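11S globulin (Wrightia tinctoria, PDB 5WXU) probably serves as a seed storage protein, a hexameric nutrient reserve of the cupin family, and also binds the plant hormone auxin (indole-3-acetic acid). Local coordinates at residues B[329-334]-B[406-411]; B[351-356]-B[388-393]. All coordinates share one frame; numbering follows the deposited sequence.

Contact 1: residues B[329-334]-B[406-411]; sequences LQLSAN and YTVKTN
Two antiparallel strands, 332-334 and 406-409, pair here edge to edge, and the pairing begins at T407. T407 N donates to N334 O at 2.9 Å and nearly straight (167°), and N334 N donates to T407 O. On the same face the side chains of T407 and N334 run side by side, with N334 OD1 3.6 Å from T407 CB, while T407 OG1 turns to S356 on the next strand; N334 CG is tucked between N334 N and C (chi1 75°). V408 sits on the other face with A333, and with L331 it packs on L103. K409, its chain extended beyond CG and its NZ hydrogen-bonded to N349 OD1, closes a second hydrogen-bonded pair with S332, K409 N lying 2.8 Å from S332 O. N334 ND2 packs 3.7 Å from K409 CE; at N334 an alanine would remove the amide, which would probably leave T407 CB and the K409 chain less closely packed on this face. Beyond T410, centre of an inverse gamma turn, N411 O accepts a very short bond from S332 OG (2.4 Å), approaching in the carbonyl plane, and a water joins N411 OD1 to Q330 OE1. The pair forms two neighbouring strands of an antiparallel sheet in the C-terminal cupin jelly-roll barrel.

Contact 2: residues B[351-356]-B[388-393]; sequences NAHSIS and IPQNYV
H353 bridges the two segments where strand 354-356 meets the end of strand 385-388. With CG anti to its carbonyl carbon (chi1 -50°), its ring presents ND1 to the backbone N of Q390, which donates to H353 ND1 along a nearly straight line (2.9 Å, 168°) close to the ring plane. ND1 therefore acts as the acceptor, which implies that the proton of a neutral ring would lie on NE2, and NE2 is bonded to Q192 O of the second subunit. The Q390 chain is extended, CG anti to the backbone N, and crosses the imidazole obliquely, its amide plane 68° from the ring; Q390 CB lies 3.7 Å from H353 ND1, and Q390 OE1 goes on to Q192 N of that same subunit. This is an edge of the cupin jelly-roll sheet, where S354 and I388 form an antiparallel hydrogen-bonded pair: S354 N reaches I388 O at 2.9 Å, and I388 N returns a bond to S354 O. In the conformer described, S354 OG stands between S354 N and C and lies 3.3 Å from I388 CB. From P389 the chain leaves the sheet through a type II beta turn, closed by Y392 N bonding to P389 O at 3.0 Å.

From the N terminus, the chain first lays down 329-334, leaving helix 325-329 for strand 332-338. After strand 343-349 of the facing sheet it passes through 351-356, and some thirty residues later 388-393 returns to it, closing the inner loop of contact 2. Only afterwards does 406-411 come back to 329-334, so contact 1 closes an outer loop that encloses contact 2 entirely. The two meet across strands 402-409 and 354-359, neighbours in one antiparallel sheet, and N411 ND2 probably bonds to N351 O. Together they involve four adjacent strands of that sheet, 332-338, 402-409, 354-359 and 385-388, the middle pair linking the two contacts, and both reach the second subunit.

Contact 1: residues B[329-334]-B[406-411]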
# COMPACT_ATOMS: atom_id res chain seq x y z
N LEU B 329 -3.91 13.38 -5.22
CA LEU B 329 -3.98 14.84 -5.07
C LEU B 329 -4.27 15.34 -3.67
O LEU B 329 -4.04 16.52 -3.37
CB LEU B 329 -4.95 15.42 -6.10
CG LEU B 329 -4.64 15.19 -7.58
CD1 LEU B 329 -5.67 16.01 -8.35
CD2 LEU B 329 -3.21 15.61 -7.89
N GLN B 330 -4.82 14.47 -2.82
CA GLN B 330 -5.19 14.79 -1.43
C GLN B 330 -6.17 15.98 -1.41
O GLN B 330 -6.03 16.89 -0.63
CB GLN B 330 -3.94 15.12 -0.60
CG GLN B 330 -2.90 14.01 -0.80
CD GLN B 330 -1.90 13.97 0.32
OE1 GLN B 330 -1.53 14.99 0.84
NE2 GLN B 330 -1.45 12.76 0.67
N LEU B 331 -7.18 15.88 -2.26
CA LEU B 331 -8.29 16.86 -2.31
C LEU B 331 -9.62 16.13 -2.40
O LEU B 331 -9.68 14.93 -2.84
CB LEU B 331 -8.08 17.76 -3.53
CG LEU B 331 -6.87 18.69 -3.51
CD1 LEU B 331 -6.65 19.22 -4.92
CD2 LEU B 331 -7.11 19.88 -2.58
N SER B 332 -10.68 16.85 -1.99
CA SER B 332 -12.05 16.35 -2.02
C SER B 332 -12.93 17.53 -2.42
O SER B 332 -12.51 18.68 -2.27
CB SER B 332 -12.52 15.95 -0.60
OG SER B 332 -11.77 14.98 0.07
N ALA B 333 -14.17 17.23 -2.78
CA ALA B 333 -15.16 18.31 -2.97
C ALA B 333 -16.53 17.85 -2.70
O ALA B 333 -16.74 16.71 -2.44
CB ALA B 333 -15.06 18.80 -4.43
N ASN B 334 -17.45 18.79 -2.60
CA ASN B 334 -18.89 18.50 -2.47
C ASN B 334 -19.72 19.60 -3.11
O ASN B 334 -19.22 20.67 -3.33
CB ASN B 334 -19.28 18.17 -1.04
CG ASN B 334 -19.34 19.39 -0.15
OD1 ASN B 334 -19.90 20.39 -0.55
ND2 ASN B 334 -18.82 19.30 1.05
N TYR B 406 -20.54 24.91 -3.86
CA TYR B 406 -19.49 23.91 -4.14
C TYR B 406 -18.32 24.18 -3.19
O TYR B 406 -17.89 25.33 -3.02
CB TYR B 406 -18.99 23.96 -5.54
CG TYR B 406 -19.97 23.53 -6.61
CD1 TYR B 406 -21.03 24.39 -7.06
CD2 TYR B 406 -19.87 22.27 -7.21
CE1 TYR B 406 -21.89 23.97 -8.02
CE2 TYR B 406 -20.75 21.88 -8.21
CZ TYR B 406 -21.74 22.74 -8.62
OH TYR B 406 -22.62 22.38 -9.59
N THR B 407 -17.80 23.12 -2.58
CA THR B 407 -16.74 23.21 -1.58
C THR B 407 -15.62 22.32 -1.96
O THR B 407 -15.84 21.22 -2.45
CB THR B 407 -17.27 22.85 -0.21
OG1 THR B 407 -18.34 23.77 0.10
CG2 THR B 407 -16.29 22.99 0.80
N VAL B 408 -14.42 22.86 -1.84
CA VAL B 408 -13.15 22.10 -2.05
C VAL B 408 -12.58 21.93 -0.69
O VAL B 408 -12.50 22.88 0.11
CB VAL B 408 -12.19 22.91 -2.92
CG1 VAL B 408 -10.79 22.23 -2.95
CG2 VAL B 408 -12.80 22.98 -4.30
N LYS B 409 -12.07 20.70 -0.38
CA LYS B 409 -11.50 20.47 0.96
C LYS B 409 -10.11 19.93 0.80
O LYS B 409 -9.84 19.18 -0.16
CB LYS B 409 -12.34 19.54 1.81
CG LYS B 409 -13.70 20.11 2.18
CD LYS B 409 -14.47 19.23 3.12
CE LYS B 409 -15.87 19.81 3.26
NZ LYS B 409 -16.52 19.27 4.49
N THR B 410 -9.22 20.33 1.71
CA THR B 410 -7.76 20.06 1.56
C THR B 410 -7.34 18.70 2.16
O THR B 410 -6.28 18.57 2.81
CB THR B 410 -6.90 21.16 2.16
OG1 THR B 410 -7.22 21.34 3.55
CG2 THR B 410 -7.08 22.46 1.52
N ASN B 411 -8.12 17.70 1.85
CA ASN B 411 -7.66 16.36 2.13
C ASN B 411 -8.47 15.40 1.26
O ASN B 411 -9.60 15.61 0.87
CB ASN B 411 -7.75 16.05 3.65
CG ASN B 411 -6.52 15.26 4.17
OD1 ASN B 411 -5.68 14.75 3.36
ND2 ASN B 411 -6.40 15.17 5.50
O HOH W 1 -3.40 16.15 2.82

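Contact 2: residues B[351-356]-B[388-393]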
# COMPACT_ATOMS: atom_id res chain seq x y z
N ASN B 351 -10.26 17.10 9.34
CA ASN B 351 -8.98 16.81 8.70
C ASN B 351 -8.67 17.66 7.49
O ASN B 351 -8.00 17.19 6.58
CB ASN B 351 -8.95 15.30 8.32
CG ASN B 351 -10.04 14.88 7.36
OD1 ASN B 351 -10.89 15.69 6.98
ND2 ASN B 351 -10.01 13.62 6.91
N ALA B 352 -9.22 18.88 7.44
CA ALA B 352 -9.18 19.65 6.22
C ALA B 352 -9.64 21.06 6.46
O ALA B 352 -10.43 21.28 7.35
CB ALA B 352 -10.00 19.02 5.10
N HIS B 353 -9.16 21.97 5.63
CA HIS B 353 -9.82 23.27 5.41
C HIS B 353 -10.89 23.17 4.35
O HIS B 353 -10.83 22.32 3.42
CB HIS B 353 -8.86 24.32 5.01
CG HIS B 353 -7.69 24.42 5.86
ND1 HIS B 353 -7.77 24.56 7.22
CD2 HIS B 353 -6.37 24.39 5.54
CE1 HIS B 353 -6.55 24.65 7.71
NE2 HIS B 353 -5.68 24.52 6.71
N SER B 354 -11.94 24.02 4.47
CA SER B 354 -12.98 24.05 3.44
C SER B 354 -12.97 25.40 2.76
O SER B 354 -12.86 26.45 3.40
CB SER B 354 -14.40 23.68 3.95
OG SER B 354 -14.83 24.59 4.93
N ILE B 355 -13.03 25.35 1.44
CA ILE B 355 -13.11 26.54 0.60
C ILE B 355 -14.42 26.42 -0.20
O ILE B 355 -14.56 25.58 -1.12
CB ILE B 355 -11.92 26.61 -0.36
CG1 ILE B 355 -10.61 26.56 0.40
CG2 ILE B 355 -12.00 27.83 -1.26
CD1 ILE B 355 -10.01 25.18 0.60
N SER B 356 -15.39 27.29 0.12
CA SER B 356 -16.76 27.24 -0.49
C SER B 356 -17.02 28.38 -1.45
O SER B 356 -16.56 29.47 -1.22
CB SER B 356 -17.82 27.28 0.55
OG SER B 356 -17.77 26.15 1.43
N ILE B 388 -13.39 28.12 5.71
CA ILE B 388 -13.56 27.65 7.05
C ILE B 388 -12.34 26.77 7.40
O ILE B 388 -12.27 25.63 6.88
CB ILE B 388 -14.84 26.90 7.30
CG1 ILE B 388 -16.03 27.81 6.98
CG2 ILE B 388 -14.95 26.56 8.76
CD1 ILE B 388 -17.26 27.09 6.68
N PRO B 389 -11.42 27.27 8.20
CA PRO B 389 -10.26 26.39 8.59
C PRO B 389 -10.67 25.16 9.38
O PRO B 389 -11.71 25.14 10.06
CB PRO B 389 -9.38 27.29 9.48
CG PRO B 389 -9.81 28.73 9.09
CD PRO B 389 -11.30 28.59 8.84
N GLN B 390 -9.86 24.11 9.25
CA GLN B 390 -9.89 22.92 10.09
C GLN B 390 -10.25 23.21 11.54
O GLN B 390 -9.73 24.16 12.12
CB GLN B 390 -8.51 22.30 10.03
CG GLN B 390 -8.33 21.09 10.94
CD GLN B 390 -6.89 20.52 10.92
OE1 GLN B 390 -5.94 21.08 10.38
NE2 GLN B 390 -6.75 19.33 11.53
N ASN B 391 -11.28 22.50 11.99
CA ASN B 391 -11.73 22.45 13.34
C ASN B 391 -12.56 23.68 13.74
O ASN B 391 -13.08 23.67 14.85
CB ASN B 391 -10.60 22.26 14.38
CG ASN B 391 -10.03 20.86 14.41
OD1 ASN B 391 -10.55 19.89 13.77
ND2 ASN B 391 -8.97 20.70 15.18
N TYR B 392 -12.67 24.72 12.88
CA TYR B 392 -13.59 25.82 13.25
C TYR B 392 -15.02 25.28 13.13
O TYR B 392 -15.38 24.60 12.17
CB TYR B 392 -13.41 27.02 12.30
CG TYR B 392 -12.23 27.90 12.63
CD1 TYR B 392 -10.91 27.44 12.55
CD2 TYR B 392 -12.42 29.27 12.87
CE1 TYR B 392 -9.85 28.28 12.85
CE2 TYR B 392 -11.36 30.10 13.13
CZ TYR B 392 -10.08 29.63 13.08
OH TYR B 392 -9.06 30.47 13.32
N VAL B 393 -15.89 25.65 14.09
CA VAL B 393 -17.26 25.20 14.07
C VAL B 393 -18.08 26.11 13.17
O VAL B 393 -17.87 27.33 13.16
CB VAL B 393 -17.83 25.13 15.48
CG1 VAL B 393 -19.30 24.74 15.47
CG2 VAL B 393 -17.08 24.06 16.23